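PDB 3RF2: small ribosomal subunit protein uS8 from Aquifex aeolicus, which binds 16S rRNA very tightly, probably in its central domain, where it is thought to coordinate assembly of the platform of the 30S subunit. Local coordinates for residues 5-10 and 30-35; 47-52 and 92-97; 128-133 and 153-158; 144-149 and 157-162. One frame throughout, in Å; residues are numbered along the deposited sequence.

Interaction 1 of 4, residues 5-10 and 30-35. With SO4 (sulfate ion), chain B.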
loop_
_atom_site.group_PDB
_atom_site.type_symbol
_atom_site.label_atom_id
_atom_site.label_comp_id
_atom_site.label_asym_id
_atom_site.label_seq_id
_atom_site.Cartn_x
_atom_site.Cartn_y
_atom_site.Cartn_z
ATOM N N ASP A 5 10.397 9.867 -2.768
ATOM C CA ASP A 5 9.741 9.224 -1.626
ATOM C C ASP A 5 8.966 8.011 -2.134
ATOM O O ASP A 5 7.887 8.166 -2.695
ATOM C CB ASP A 5 8.782 10.223 -0.954
ATOM C CG ASP A 5 8.086 9.656 0.287
ATOM O OD1 ASP A 5 7.940 8.415 0.418
ATOM O OD2 ASP A 5 7.657 10.474 1.132
ATOM N N PRO A 6 9.519 6.800 -1.949
ATOM C CA PRO A 6 8.897 5.570 -2.475
ATOM C C PRO A 6 7.504 5.299 -1.905
ATOM O O PRO A 6 6.577 4.974 -2.651
ATOM C CB PRO A 6 9.865 4.466 -2.029
ATOM C CG PRO A 6 10.600 5.055 -0.858
ATOM C CD PRO A 6 10.761 6.511 -1.215
ATOM N N ILE A 7 7.363 5.412 -0.591
ATOM C CA ILE A 7 6.073 5.187 0.035
ATOM C C ILE A 7 5.021 6.136 -0.535
ATOM O O ILE A 7 3.886 5.739 -0.789
ATOM C CB ILE A 7 6.176 5.285 1.556
ATOM C CG1 ILE A 7 6.950 4.078 2.085
ATOM C CG2 ILE A 7 4.797 5.341 2.192
ATOM C CD1 ILE A 7 8.030 4.446 3.038
ATOM N N ALA A 8 5.412 7.381 -0.783
ATOM C CA ALA A 8 4.500 8.347 -1.384
ATOM C C ALA A 8 4.151 7.967 -2.824
ATOM O O ALA A 8 3.025 8.153 -3.269
ATOM C CB ALA A 8 5.094 9.759 -1.324
ATOM N N ASP A 9 5.118 7.436 -3.558
ATOM C CA ASP A 9 4.885 7.102 -4.960
ATOM C C ASP A 9 3.962 5.876 -5.114
ATOM O O ASP A 9 3.215 5.759 -6.085
ATOM C CB ASP A 9 6.219 6.935 -5.697
ATOM C CG ASP A 9 7.051 8.227 -5.703
ATOM O OD1 ASP A 9 6.475 9.322 -5.909
ATOM O OD2 ASP A 9 8.282 8.149 -5.490
ATOM N N MET A 10 4.009 4.982 -4.132
ATOM C CA MET A 10 3.066 3.873 -4.045
ATOM C C MET A 10 1.629 4.366 -3.841
ATOM O O MET A 10 0.685 3.812 -4.416
ATOM C CB MET A 10 3.460 2.928 -2.899
ATOM C CG MET A 10 2.606 1.671 -2.788
ATOM S SD MET A 10 3.065 0.574 -1.420
ATOM C CE MET A 10 2.140 1.294 -0.055
ATOM N N SER A 30 9.627 -3.445 -0.843
ATOM C CA SER A 30 10.143 -2.646 0.254
ATOM C C SER A 30 9.600 -3.312 1.503
ATOM O O SER A 30 8.474 -3.780 1.483
ATOM C CB SER A 30 9.613 -1.211 0.156
ATOM O OG SER A 30 10.050 -0.400 1.230
ATOM N N LYS A 31 10.360 -3.363 2.592
ATOM C CA LYS A 31 9.841 -4.033 3.792
ATOM C C LYS A 31 8.851 -3.148 4.541
ATOM O O LYS A 31 7.894 -3.627 5.160
ATOM C CB LYS A 31 10.960 -4.471 4.734
ATOM C CG LYS A 31 10.480 -5.137 6.041
ATOM C CD LYS A 31 9.614 -6.381 5.781
ATOM C CE LYS A 31 9.700 -7.419 6.916
ATOM N NZ LYS A 31 11.038 -8.099 7.003
ATOM N N LEU A 32 9.102 -1.850 4.491
ATOM C CA LEU A 32 8.179 -0.863 5.024
ATOM C C LEU A 32 6.855 -0.899 4.258
ATOM O O LEU A 32 5.793 -0.932 4.862
ATOM C CB LEU A 32 8.798 0.534 4.941
ATOM C CG LEU A 32 7.913 1.633 5.518
ATOM C CD1 LEU A 32 7.334 1.162 6.833
ATOM C CD2 LEU A 32 8.713 2.933 5.715
ATOM N N LYS A 33 6.934 -0.875 2.933
ATOM C CA LYS A 33 5.751 -0.960 2.080
ATOM C C LYS A 33 4.915 -2.206 2.396
ATOM O O LYS A 33 3.693 -2.164 2.455
ATOM C CB LYS A 33 6.160 -0.948 0.600
ATOM C CG LYS A 33 6.233 0.449 0.001
ATOM C CD LYS A 33 6.596 0.432 -1.477
ATOM C CE LYS A 33 7.956 1.101 -1.719
ATOM N NZ LYS A 33 8.450 0.878 -3.103
ATOM N N GLU A 34 5.599 -3.318 2.606
ATOM C CA GLU A 34 4.951 -4.548 2.982
ATOM C C GLU A 34 4.214 -4.449 4.305
ATOM O O GLU A 34 3.112 -4.976 4.420
ATOM C CB GLU A 34 5.963 -5.697 3.033
ATOM C CG GLU A 34 6.608 -6.006 1.695
ATOM C CD GLU A 34 7.374 -7.323 1.726
ATOM O OE1 GLU A 34 7.682 -7.810 2.842
ATOM O OE2 GLU A 34 7.643 -7.875 0.637
ATOM N N ARG A 35 4.814 -3.814 5.311
ATOM C CA ARG A 35 4.132 -3.678 6.595
ATOM C C ARG A 35 2.950 -2.757 6.445
ATOM O O ARG A 35 1.952 -2.909 7.141
ATOM C CB ARG A 35 5.052 -3.171 7.700
ATOM C CG ARG A 35 5.854 -4.266 8.375
ATOM C CD ARG A 35 6.482 -3.778 9.668
ATOM N NE ARG A 35 7.474 -4.720 10.184
ATOM C CZ ARG A 35 8.719 -4.801 9.729
ATOM N NH1 ARG A 35 9.111 -4.004 8.747
ATOM N NH2 ARG A 35 9.566 -5.684 10.245
HETATM S S SO4 B . 11.748 2.050 -4.883
HETATM O O1 SO4 B . 10.421 2.464 -4.431
HETATM O O2 SO4 B . 12.595 3.231 -5.032
HETATM O O3 SO4 B . 11.628 1.394 -6.182
HETATM O O4 SO4 B . 12.324 1.133 -3.900
HETATM O O HOH W 1 7.149 2.768 -4.507
#
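Two N-terminal helical turns of the amino-terminal part of the S8 fold meet here, P6, I7 and M10 of helix 6-19 packing on L32 and K33 of helix 31-43. Their short segments are inclined at 45°, with axes 10.5 Å apart at closest approach, and I7 lies nearest K33 in the backbone register. K33 does most of the bridging. Its aliphatic chain and the M10 side chain slide past each other in opposite directions, M10 SD resting 3.5 Å from K33 CG; M10 CG is anti to the backbone N (chi1 -175°), beside the carbonyl carbon, and the chain runs on extended to SD. I7 and L32 cross at about a right angle, and both also touch I164 of strand 161-167. Farther out, K33 CE lies 3.9 Å from P6 CB. The ammonium is held by P28 O, by a water and by a sulfate, probably from the crystallisation liquor. Helix 6-19 is capped by D5, whose OD1 takes the A8 N-H at 3.0 Å from above the carboxylate plane, while D5 OD2 forms a salt bridge with K115. A polar link joins the two helices through the water, which accepts from K33 NZ at 2.7 Å. The same water donates to P6 O at 2.9 Å and also to sulfate O1. That O1 accepts directly from K33 NZ, 2.9 Å away.

Interaction 2 of 4, residues 47-52 and 92-97; sequences QDWEAL and YPIKIY
E50 and K95 exchange a pair of backbone hydrogen bonds, E50 N to K95 O at 2.7 Å and K95 N to E50 O at 2.9 Å. Toward one end Y97 N donates to D48 O, and toward the other L52 N meets P93 O at 2.8 Å, nearly along the C=O axis. On the face of W49 and A51, W49 CE3 packs 3.7 Å from I94 CG2, and A51 CB lies 3.6 Å from Y92 CE1. The E50 carboxylate approaches the edge of the Y97 ring on the other face, their planes 67° apart. This antiparallel pairing joins the central strand, 93-98, of a three-stranded sheet to the outer strand 46-51, and ends in a classic beta bulge where Q47 and D48 both face Y97; Q47 N donates to Y97 O at 2.9 Å and D48 N only weakly. Between the strands the chain runs through most of region 59-93, not found in other S8 sequences, which includes P93, helix 77-85 and part of helix 54-69. K95 NZ donates to Y97 OH at 3.0 Å, and salt bridges to E60 from K95 and to K56 from E50 tie this face to helix 54-69. Behind W49, I94 and I96 lies L37 of helix 31-43.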
loop_
_atom_site.group_PDB
_atom_site.type_symbol
_atom_site.label_atom_id
_atom_site.label_comp_id
_atom_site.label_asym_id
_atom_site.label_seq_id
_atom_site.Cartn_x
_atom_site.Cartn_y
_atom_site.Cartn_z
ATOM N N GLN A 47 -7.837 -5.634 -0.966
ATOM C CA GLN A 47 -8.280 -7.016 -0.914
ATOM C C GLN A 47 -7.153 -7.962 -0.477
ATOM O O GLN A 47 -7.362 -8.880 0.317
ATOM C CB GLN A 47 -8.840 -7.441 -2.277
ATOM C CG GLN A 47 -9.397 -8.862 -2.329
ATOM C CD GLN A 47 -10.623 -9.032 -1.437
ATOM O OE1 GLN A 47 -11.470 -8.139 -1.355
ATOM N NE2 GLN A 47 -10.715 -10.173 -0.760
ATOM N N ASP A 48 -5.957 -7.739 -1.008
ATOM C CA ASP A 48 -4.824 -8.609 -0.707
ATOM C C ASP A 48 -3.616 -8.034 -1.418
ATOM O O ASP A 48 -3.734 -7.061 -2.172
ATOM C CB ASP A 48 -5.096 -10.027 -1.194
ATOM C CG ASP A 48 -4.387 -11.114 -0.344
ATOM O OD1 ASP A 48 -3.365 -10.845 0.338
ATOM O OD2 ASP A 48 -4.867 -12.267 -0.376
ATOM N N TRP A 49 -2.453 -8.613 -1.147
ATOM C CA TRP A 49 -1.241 -8.267 -1.863
ATOM C C TRP A 49 -0.326 -9.487 -1.851
ATOM O O TRP A 49 -0.306 -10.246 -0.880
ATOM C CB TRP A 49 -0.544 -7.077 -1.217
ATOM C CG TRP A 49 0.024 -7.375 0.132
ATOM C CD1 TRP A 49 -0.621 -7.285 1.322
ATOM C CD2 TRP A 49 1.363 -7.803 0.432
ATOM N NE1 TRP A 49 0.221 -7.637 2.347
ATOM C CE2 TRP A 49 1.449 -7.955 1.829
ATOM C CE3 TRP A 49 2.498 -8.083 -0.350
ATOM C CZ2 TRP A 49 2.616 -8.370 2.468
ATOM C CZ3 TRP A 49 3.665 -8.492 0.286
ATOM C CH2 TRP A 49 3.713 -8.636 1.682
ATOM N N GLU A 50 0.423 -9.676 -2.926
ATOM C CA GLU A 50 1.320 -10.828 -3.043
ATOM C C GLU A 50 2.772 -10.404 -3.300
ATOM O O GLU A 50 3.020 -9.558 -4.143
ATOM C CB GLU A 50 0.866 -11.721 -4.200
ATOM C CG GLU A 50 -0.244 -12.722 -3.885
ATOM C CD GLU A 50 -0.790 -13.360 -5.151
ATOM O OE1 GLU A 50 -0.154 -13.174 -6.207
ATOM O OE2 GLU A 50 -1.855 -14.018 -5.106
ATOM N N ALA A 51 3.725 -11.005 -2.595
ATOM C CA ALA A 51 5.133 -10.878 -2.986
ATOM C C ALA A 51 5.429 -11.781 -4.181
ATOM O O ALA A 51 5.311 -13.003 -4.088
ATOM C CB ALA A 51 6.056 -11.228 -1.828
ATOM N N LEU A 52 5.806 -11.179 -5.303
ATOM C CA LEU A 52 6.086 -11.940 -6.515
ATOM C C LEU A 52 7.555 -12.380 -6.568
ATOM O O LEU A 52 8.364 -11.799 -7.289
ATOM C CB LEU A 52 5.701 -11.130 -7.761
ATOM C CG LEU A 52 4.208 -10.817 -7.923
ATOM C CD1 LEU A 52 3.926 -9.991 -9.171
ATOM C CD2 LEU A 52 3.414 -12.098 -7.955
ATOM N N TYR A 92 11.938 -7.452 -5.237
ATOM C CA TYR A 92 10.883 -8.185 -5.943
ATOM C C TYR A 92 9.611 -7.372 -6.078
ATOM O O TYR A 92 9.378 -6.474 -5.277
ATOM C CB TYR A 92 10.567 -9.485 -5.208
ATOM C CG TYR A 92 10.411 -9.359 -3.704
ATOM C CD1 TYR A 92 9.158 -9.303 -3.118
ATOM C CD2 TYR A 92 11.521 -9.339 -2.869
ATOM C CE1 TYR A 92 9.012 -9.217 -1.744
ATOM C CE2 TYR A 92 11.389 -9.255 -1.499
ATOM C CZ TYR A 92 10.128 -9.192 -0.941
ATOM O OH TYR A 92 9.980 -9.108 0.425
ATOM N N PRO A 93 8.776 -7.687 -7.090
ATOM C CA PRO A 93 7.547 -6.913 -7.301
ATOM C C PRO A 93 6.428 -7.337 -6.360
ATOM O O PRO A 93 6.283 -8.517 -6.042
ATOM C CB PRO A 93 7.159 -7.235 -8.750
ATOM C CG PRO A 93 8.286 -8.079 -9.315
ATOM C CD PRO A 93 8.966 -8.701 -8.140
ATOM N N ILE A 94 5.657 -6.364 -5.898
ATOM C CA ILE A 94 4.464 -6.658 -5.140
ATOM C C ILE A 94 3.231 -6.452 -6.012
ATOM O O ILE A 94 3.118 -5.458 -6.733
ATOM C CB ILE A 94 4.370 -5.814 -3.894
ATOM C CG1 ILE A 94 5.375 -6.312 -2.855
ATOM C CG2 ILE A 94 2.981 -5.893 -3.328
ATOM C CD1 ILE A 94 5.493 -5.392 -1.652
ATOM N N LYS A 95 2.342 -7.439 -5.976
ATOM C CA LYS A 95 1.083 -7.367 -6.677
ATOM C C LYS A 95 0.071 -6.948 -5.627
ATOM O O LYS A 95 -0.058 -7.593 -4.588
ATOM C CB LYS A 95 0.712 -8.735 -7.276
ATOM C CG LYS A 95 -0.538 -8.714 -8.160
ATOM C CD LYS A 95 -0.858 -10.080 -8.744
ATOM C CE LYS A 95 -2.023 -10.000 -9.710
ATOM N NZ LYS A 95 -2.331 -11.321 -10.358
ATOM N N ILE A 96 -0.620 -5.848 -5.876
ATOM C CA ILE A 96 -1.654 -5.404 -4.950
ATOM C C ILE A 96 -3.041 -5.606 -5.540
ATOM O O ILE A 96 -3.314 -5.126 -6.636
ATOM C CB ILE A 96 -1.499 -3.918 -4.582
ATOM C CG1 ILE A 96 -0.204 -3.701 -3.785
ATOM C CG2 ILE A 96 -2.742 -3.460 -3.793
ATOM C CD1 ILE A 96 0.313 -2.283 -3.798
ATOM N N TYR A 97 -3.914 -6.301 -4.808
ATOM C CA TYR A 97 -5.286 -6.513 -5.247
ATOM C C TYR A 97 -6.212 -5.481 -4.625
ATOM O O TYR A 97 -6.310 -5.385 -3.400
ATOM C CB TYR A 97 -5.760 -7.918 -4.861
ATOM C CG TYR A 97 -5.037 -9.040 -5.580
ATOM C CD1 TYR A 97 -5.561 -9.602 -6.740
ATOM C CD2 TYR A 97 -3.843 -9.544 -5.093
ATOM C CE1 TYR A 97 -4.903 -10.633 -7.400
ATOM C CE2 TYR A 97 -3.186 -10.568 -5.738
ATOM C CZ TYR A 97 -3.716 -11.108 -6.891
ATOM O OH TYR A 97 -3.055 -12.132 -7.528
HETATM O O HOH W 2 -1.061 -13.652 -9.454
#

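Interaction 3 of 4, residues 128-133 and 153-158. With SO4 (sulfate ion), chain C.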
loop_
_atom_site.group_PDB
_atom_site.type_symbol
_atom_site.label_atom_id
_atom_site.label_comp_id
_atom_site.label_asym_id
_atom_site.label_seq_id
_atom_site.Cartn_x
_atom_site.Cartn_y
_atom_site.Cartn_z
ATOM N N ARG A 128 0.588 10.556 23.932
ATOM C CA ARG A 128 -0.572 11.360 24.309
ATOM C C ARG A 128 -1.145 12.135 23.133
ATOM O O ARG A 128 -2.270 12.627 23.200
ATOM C CB ARG A 128 -0.198 12.329 25.435
ATOM C CG ARG A 128 0.123 11.653 26.767
ATOM C CD ARG A 128 0.652 12.651 27.779
ATOM N NE ARG A 128 1.788 13.384 27.234
ATOM C CZ ARG A 128 2.330 14.461 27.792
ATOM N NH1 ARG A 128 1.851 14.957 28.929
ATOM N NH2 ARG A 128 3.360 15.047 27.205
ATOM N N THR A 129 -0.378 12.246 22.056
ATOM C CA THR A 129 -0.809 13.040 20.907
ATOM C C THR A 129 -0.980 12.210 19.633
ATOM O O THR A 129 -0.624 12.650 18.546
ATOM C CB THR A 129 0.162 14.193 20.620
ATOM O OG1 THR A 129 1.483 13.670 20.428
ATOM C CG2 THR A 129 0.182 15.180 21.783
ATOM N N MET A 130 -1.548 11.022 19.771
ATOM C CA MET A 130 -1.764 10.159 18.621
ATOM C C MET A 130 -3.057 10.588 17.938
ATOM O O MET A 130 -4.129 10.497 18.519
ATOM C CB MET A 130 -1.820 8.699 19.076
ATOM C CG MET A 130 -2.164 7.693 17.992
ATOM S SD MET A 130 -0.755 7.372 16.915
ATOM C CE MET A 130 0.553 7.303 18.126
ATOM N N PRO A 131 -2.958 11.042 16.684
ATOM C CA PRO A 131 -4.084 11.673 15.982
ATOM C C PRO A 131 -5.150 10.675 15.553
ATOM O O PRO A 131 -4.837 9.503 15.305
ATOM C CB PRO A 131 -3.423 12.270 14.734
ATOM C CG PRO A 131 -2.270 11.349 14.472
ATOM C CD PRO A 131 -1.777 10.887 15.817
ATOM N N TYR A 132 -6.389 11.147 15.482
ATOM C CA TYR A 132 -7.483 10.410 14.871
ATOM C C TYR A 132 -7.647 10.937 13.453
ATOM O O TYR A 132 -7.303 12.100 13.156
ATOM C CB TYR A 132 -8.793 10.614 15.640
ATOM C CG TYR A 132 -8.862 9.887 16.962
ATOM C CD1 TYR A 132 -9.609 8.735 17.094
ATOM C CD2 TYR A 132 -8.173 10.347 18.071
ATOM C CE1 TYR A 132 -9.674 8.056 18.286
ATOM C CE2 TYR A 132 -8.235 9.671 19.277
ATOM C CZ TYR A 132 -8.995 8.527 19.378
ATOM O OH TYR A 132 -9.079 7.836 20.572
ATOM N N VAL A 133 -8.189 10.087 12.583
ATOM C CA VAL A 133 -8.448 10.454 11.199
ATOM C C VAL A 133 -9.947 10.359 10.900
ATOM O O VAL A 133 -10.583 9.359 11.226
ATOM C CB VAL A 133 -7.646 9.528 10.272
ATOM C CG1 VAL A 133 -7.883 9.878 8.823
ATOM C CG2 VAL A 133 -6.170 9.639 10.603
ATOM N N GLU A 153 -4.360 0.925 17.238
ATOM C CA GLU A 153 -3.496 -0.048 17.898
ATOM C C GLU A 153 -2.370 0.632 18.672
ATOM O O GLU A 153 -2.051 0.230 19.792
ATOM C CB GLU A 153 -2.959 -1.070 16.895
ATOM C CG GLU A 153 -4.062 -1.942 16.315
ATOM C CD GLU A 153 -3.622 -2.749 15.108
ATOM O OE1 GLU A 153 -2.746 -2.280 14.339
ATOM O OE2 GLU A 153 -4.168 -3.862 14.930
ATOM N N ALA A 154 -1.773 1.664 18.084
ATOM C CA ALA A 154 -0.733 2.411 18.784
ATOM C C ALA A 154 -1.272 2.898 20.124
ATOM O O ALA A 154 -0.607 2.756 21.149
ATOM C CB ALA A 154 -0.238 3.580 17.942
ATOM N N ARG A 155 -2.482 3.455 20.122
ATOM C CA ARG A 155 -3.095 3.917 21.367
ATOM C C ARG A 155 -3.260 2.767 22.353
ATOM O O ARG A 155 -2.866 2.873 23.518
ATOM C CB ARG A 155 -4.448 4.603 21.125
ATOM C CG ARG A 155 -4.348 6.097 20.811
ATOM C CD ARG A 155 -5.721 6.718 20.614
ATOM N NE ARG A 155 -5.714 7.630 19.483
ATOM C CZ ARG A 155 -6.165 7.326 18.270
ATOM N NH1 ARG A 155 -6.690 6.128 18.026
ATOM N NH2 ARG A 155 -6.096 8.230 17.300
ATOM N N ARG A 156 -3.841 1.667 21.881
ATOM C CA ARG A 156 -4.087 0.514 22.734
ATOM C C ARG A 156 -2.781 0.049 23.357
ATOM O O ARG A 156 -2.736 -0.325 24.528
ATOM C CB ARG A 156 -4.734 -0.623 21.940
ATOM C CG ARG A 156 -5.096 -1.841 22.787
ATOM C CD ARG A 156 -5.669 -2.988 21.955
ATOM N NE ARG A 156 -4.636 -3.842 21.377
ATOM C CZ ARG A 156 -4.368 -3.927 20.076
ATOM N NH1 ARG A 156 -5.061 -3.205 19.201
ATOM N NH2 ARG A 156 -3.409 -4.742 19.650
ATOM N N MET A 157 -1.717 0.083 22.563
ATOM C CA MET A 157 -0.404 -0.352 23.019
ATOM C C MET A 157 0.352 0.757 23.761
ATOM O O MET A 157 1.520 0.594 24.122
ATOM C CB MET A 157 0.425 -0.853 21.838
ATOM C CG MET A 157 -0.128 -2.116 21.193
ATOM S SD MET A 157 1.021 -2.866 20.012
ATOM C CE MET A 157 2.520 -2.972 20.985
ATOM N N ARG A 158 -0.320 1.880 23.992
ATOM C CA ARG A 158 0.310 3.011 24.660
ATOM C C ARG A 158 1.650 3.340 24.010
ATOM O O ARG A 158 2.682 3.383 24.676
ATOM C CB ARG A 158 0.499 2.720 26.150
ATOM C CG ARG A 158 -0.687 3.115 27.024
ATOM C CD ARG A 158 -1.171 1.944 27.867
ATOM N NE ARG A 158 -0.060 1.244 28.506
ATOM C CZ ARG A 158 -0.035 -0.065 28.739
ATOM N NH1 ARG A 158 -1.059 -0.829 28.382
ATOM N NH2 ARG A 158 1.020 -0.613 29.324
HETATM S S SO4 C . 3.704 13.246 23.712
HETATM O O1 SO4 C . 3.122 12.412 24.766
HETATM O O2 SO4 C . 5.049 12.783 23.372
HETATM O O3 SO4 C . 3.773 14.646 24.127
HETATM O O4 SO4 C . 2.867 13.177 22.519
#
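R155 reaches from helix 151-156 to the loop 128-133, where its NH2 donates to M130 O at 3.2 Å, with a weaker bond from NE to the same oxygen. The carbonyl oxygen lies at the guanidinium edge, but the NH2 donor stands well above the carbonyl plane, 59° out of it. A salt bridge from NH2 to D151, earlier in the chain, gives the guanidinium a second anchor. Its flat surface is used as well: the group stacks on the Y132 ring with planes 13° apart, and R155 CZ lies 3.3 Å from the centroid of the Y132 ring, a cation-pi contact over the face. R155 NH2 is above the middle of the ring, while R155 NE and CZ lie near CE2 and CZ of Y132. M130 CG comes over the opposite face of the guanidinium, 3.9 Å from R155 NE. With CG anti to the backbone N (chi1 175°) and bends farther out, the M130 chain ends with CE 3.8 Å from A154 CB; M130 and A154 both also touch V142 of strand 139-144. At the start of segment 128-133, R128 and T129 bind a sulfate, probably from the crystallisation liquor: R128 NE donates almost straight to O1 at 3.0 Å. The loop is thus pinned to the helix by one arginine whose edge, two faces and aliphatic stem are all engaged, and D151 probably offsets part of its positive charge.

Interaction 4 of 4, residues 144-149 and 157-162; sequences TDAGVM and MRKGGE
The chain turns back on itself at T144-G147 and lies against the segment that leaves helix 151-156, with T144 CA 4.3 Å from G161 CA. T144 CB rests 3.5 Å from G160 O. Beyond it, D145 and K159 cross at about a right angle, forming a salt bridge between D145 OD1 and K159 NZ at 3.5 Å; the same oxygen lies equally near K159 CD, and the lysine chain also passes A146 CB. The M157 side chain packs farther along the turn, its CE 3.8 Å from A146 CB and its SD 3.4 Å from M149 CE, the M149 methyl meeting the M157 sulfur as the two chains cross obliquely. The connection from strand 139-144 to strand 149-150 is a beta hairpin whose tip contains an ST turn: T144 OG1 accepts from A146 N at 2.6 Å. The same hydroxyl donates to G147 O at 2.8 Å, in the carbonyl plane and on a lone pair. T144 OG1 sits between the backbone N and the carbonyl carbon (chi1 85°), folded back over its own turn. G147 O also takes T144 N, so two donors grip one oxygen, and G147 N returns a weak bond to T144 O. On the other segment, a Schellman motif ends helix 151-156 with R158 as its C-prime residue at positive phi, directing K159 and G160 toward strand 161-167. G161, lying against T144, has a positive phi and backbone angles that call for glycine.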
loop_
_atom_site.group_PDB
_atom_site.type_symbol
_atom_site.label_atom_id
_atom_site.label_comp_id
_atom_site.label_asym_id
_atom_site.label_seq_id
_atom_site.Cartn_x
_atom_site.Cartn_y
_atom_site.Cartn_z
ATOM N N THR A 144 5.916 2.517 14.710
ATOM C CA THR A 144 6.245 2.531 16.122
ATOM C C THR A 144 7.478 1.681 16.376
ATOM O O THR A 144 8.003 1.042 15.462
ATOM C CB THR A 144 5.113 1.938 16.975
ATOM O OG1 THR A 144 5.252 0.513 17.017
ATOM C CG2 THR A 144 3.757 2.297 16.405
ATOM N N ASP A 145 7.945 1.657 17.618
ATOM C CA ASP A 145 9.090 0.809 17.923
ATOM C C ASP A 145 8.619 -0.637 18.109
ATOM O O ASP A 145 9.388 -1.514 18.503
ATOM C CB ASP A 145 9.859 1.317 19.152
ATOM C CG ASP A 145 9.078 1.164 20.452
ATOM O OD1 ASP A 145 7.972 0.578 20.443
ATOM O OD2 ASP A 145 9.587 1.618 21.497
ATOM N N ALA A 146 7.341 -0.870 17.828
ATOM C CA ALA A 146 6.768 -2.205 17.914
ATOM C C ALA A 146 6.186 -2.650 16.576
ATOM O O ALA A 146 5.413 -3.605 16.511
ATOM C CB ALA A 146 5.710 -2.251 19.002
ATOM N N GLY A 147 6.564 -1.958 15.507
ATOM C CA GLY A 147 6.050 -2.264 14.186
ATOM C C GLY A 147 5.066 -1.224 13.664
ATOM O O GLY A 147 4.721 -0.260 14.354
ATOM N N VAL A 148 4.622 -1.439 12.426
ATOM C CA VAL A 148 3.779 -0.509 11.694
ATOM C C VAL A 148 2.340 -0.916 11.934
ATOM O O VAL A 148 1.995 -2.075 11.726
ATOM C CB VAL A 148 4.100 -0.584 10.187
ATOM C CG1 VAL A 148 3.164 0.294 9.374
ATOM C CG2 VAL A 148 5.553 -0.188 9.935
ATOM N N MET A 149 1.499 0.021 12.371
ATOM C CA MET A 149 0.153 -0.323 12.828
ATOM C C MET A 149 -0.779 0.881 12.768
ATOM O O MET A 149 -0.358 1.977 12.407
ATOM C CB MET A 149 0.219 -0.846 14.265
ATOM C CG MET A 149 0.957 0.107 15.214
ATOM S SD MET A 149 0.908 -0.354 16.963
ATOM C CE MET A 149 2.115 -1.689 17.018
ATOM N N MET A 157 -1.717 0.083 22.563
ATOM C CA MET A 157 -0.404 -0.352 23.019
ATOM C C MET A 157 0.352 0.757 23.761
ATOM O O MET A 157 1.520 0.594 24.122
ATOM C CB MET A 157 0.425 -0.853 21.838
ATOM C CG MET A 157 -0.128 -2.116 21.193
ATOM S SD MET A 157 1.021 -2.866 20.012
ATOM C CE MET A 157 2.520 -2.972 20.985
ATOM N N ARG A 158 -0.320 1.880 23.992
ATOM C CA ARG A 158 0.310 3.011 24.660
ATOM C C ARG A 158 1.650 3.340 24.010
ATOM O O ARG A 158 2.682 3.383 24.676
ATOM C CB ARG A 158 0.499 2.720 26.150
ATOM C CG ARG A 158 -0.687 3.115 27.024
ATOM C CD ARG A 158 -1.171 1.944 27.867
ATOM N NE ARG A 158 -0.060 1.244 28.506
ATOM C CZ ARG A 158 -0.035 -0.065 28.739
ATOM N NH1 ARG A 158 -1.059 -0.829 28.382
ATOM N NH2 ARG A 158 1.020 -0.613 29.324
ATOM N N LYS A 159 1.632 3.570 22.702
ATOM C CA LYS A 159 2.859 3.886 21.995
ATOM C C LYS A 159 2.739 5.108 21.089
ATOM O O LYS A 159 1.638 5.513 20.701
ATOM C CB LYS A 159 3.351 2.671 21.209
ATOM C CG LYS A 159 3.812 1.538 22.112
ATOM C CD LYS A 159 4.597 0.480 21.355
ATOM C CE LYS A 159 5.181 -0.546 22.317
ATOM N NZ LYS A 159 6.027 0.103 23.365
ATOM N N GLY A 160 3.892 5.696 20.778
ATOM C CA GLY A 160 3.985 6.762 19.806
ATOM C C GLY A 160 4.725 6.276 18.579
ATOM O O GLY A 160 5.044 5.091 18.464
ATOM N N GLY A 161 4.997 7.182 17.649
ATOM C CA GLY A 161 5.662 6.785 16.428
ATOM C C GLY A 161 5.557 7.793 15.310
ATOM O O GLY A 161 4.921 8.840 15.451
ATOM N N GLU A 162 6.182 7.470 14.184
ATOM C CA GLU A 162 6.131 8.332 13.022
ATOM C C GLU A 162 4.818 8.135 12.277
ATOM O O GLU A 162 4.393 7.009 12.029
ATOM C CB GLU A 162 7.312 8.051 12.104
ATOM C CG GLU A 162 7.411 9.000 10.919
ATOM C CD GLU A 162 8.618 8.708 10.044
ATOM O OE1 GLU A 162 9.147 7.577 10.135
ATOM O OE2 GLU A 162 9.034 9.608 9.274
#

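In the fold
Interactions 1 and 2 adjoin, their centres 12 Å apart: E34 of helix 31-43 reaches Y92 OH with OE2 at 2.6 Å, probably a hydrogen bond, and packs on I94 and W49. Interaction 1 also touches interaction 4 where R35 and L32 meet V148, so helix 31-43 links the three-stranded sheet to the carboxy-terminal sheet region. Interactions 3 and 4 are closest, centres 8 Å apart; they share M157 and R158, and A154 O probably accepts from K159 N at 2.8 Å. Interactions 1 and 3, centres 22 Å apart, each hold a sulfate, probably from the crystallisation liquor. Interactions 2 and 3 lie on opposite sides of the chain's centre, about 28 Å apart between centres.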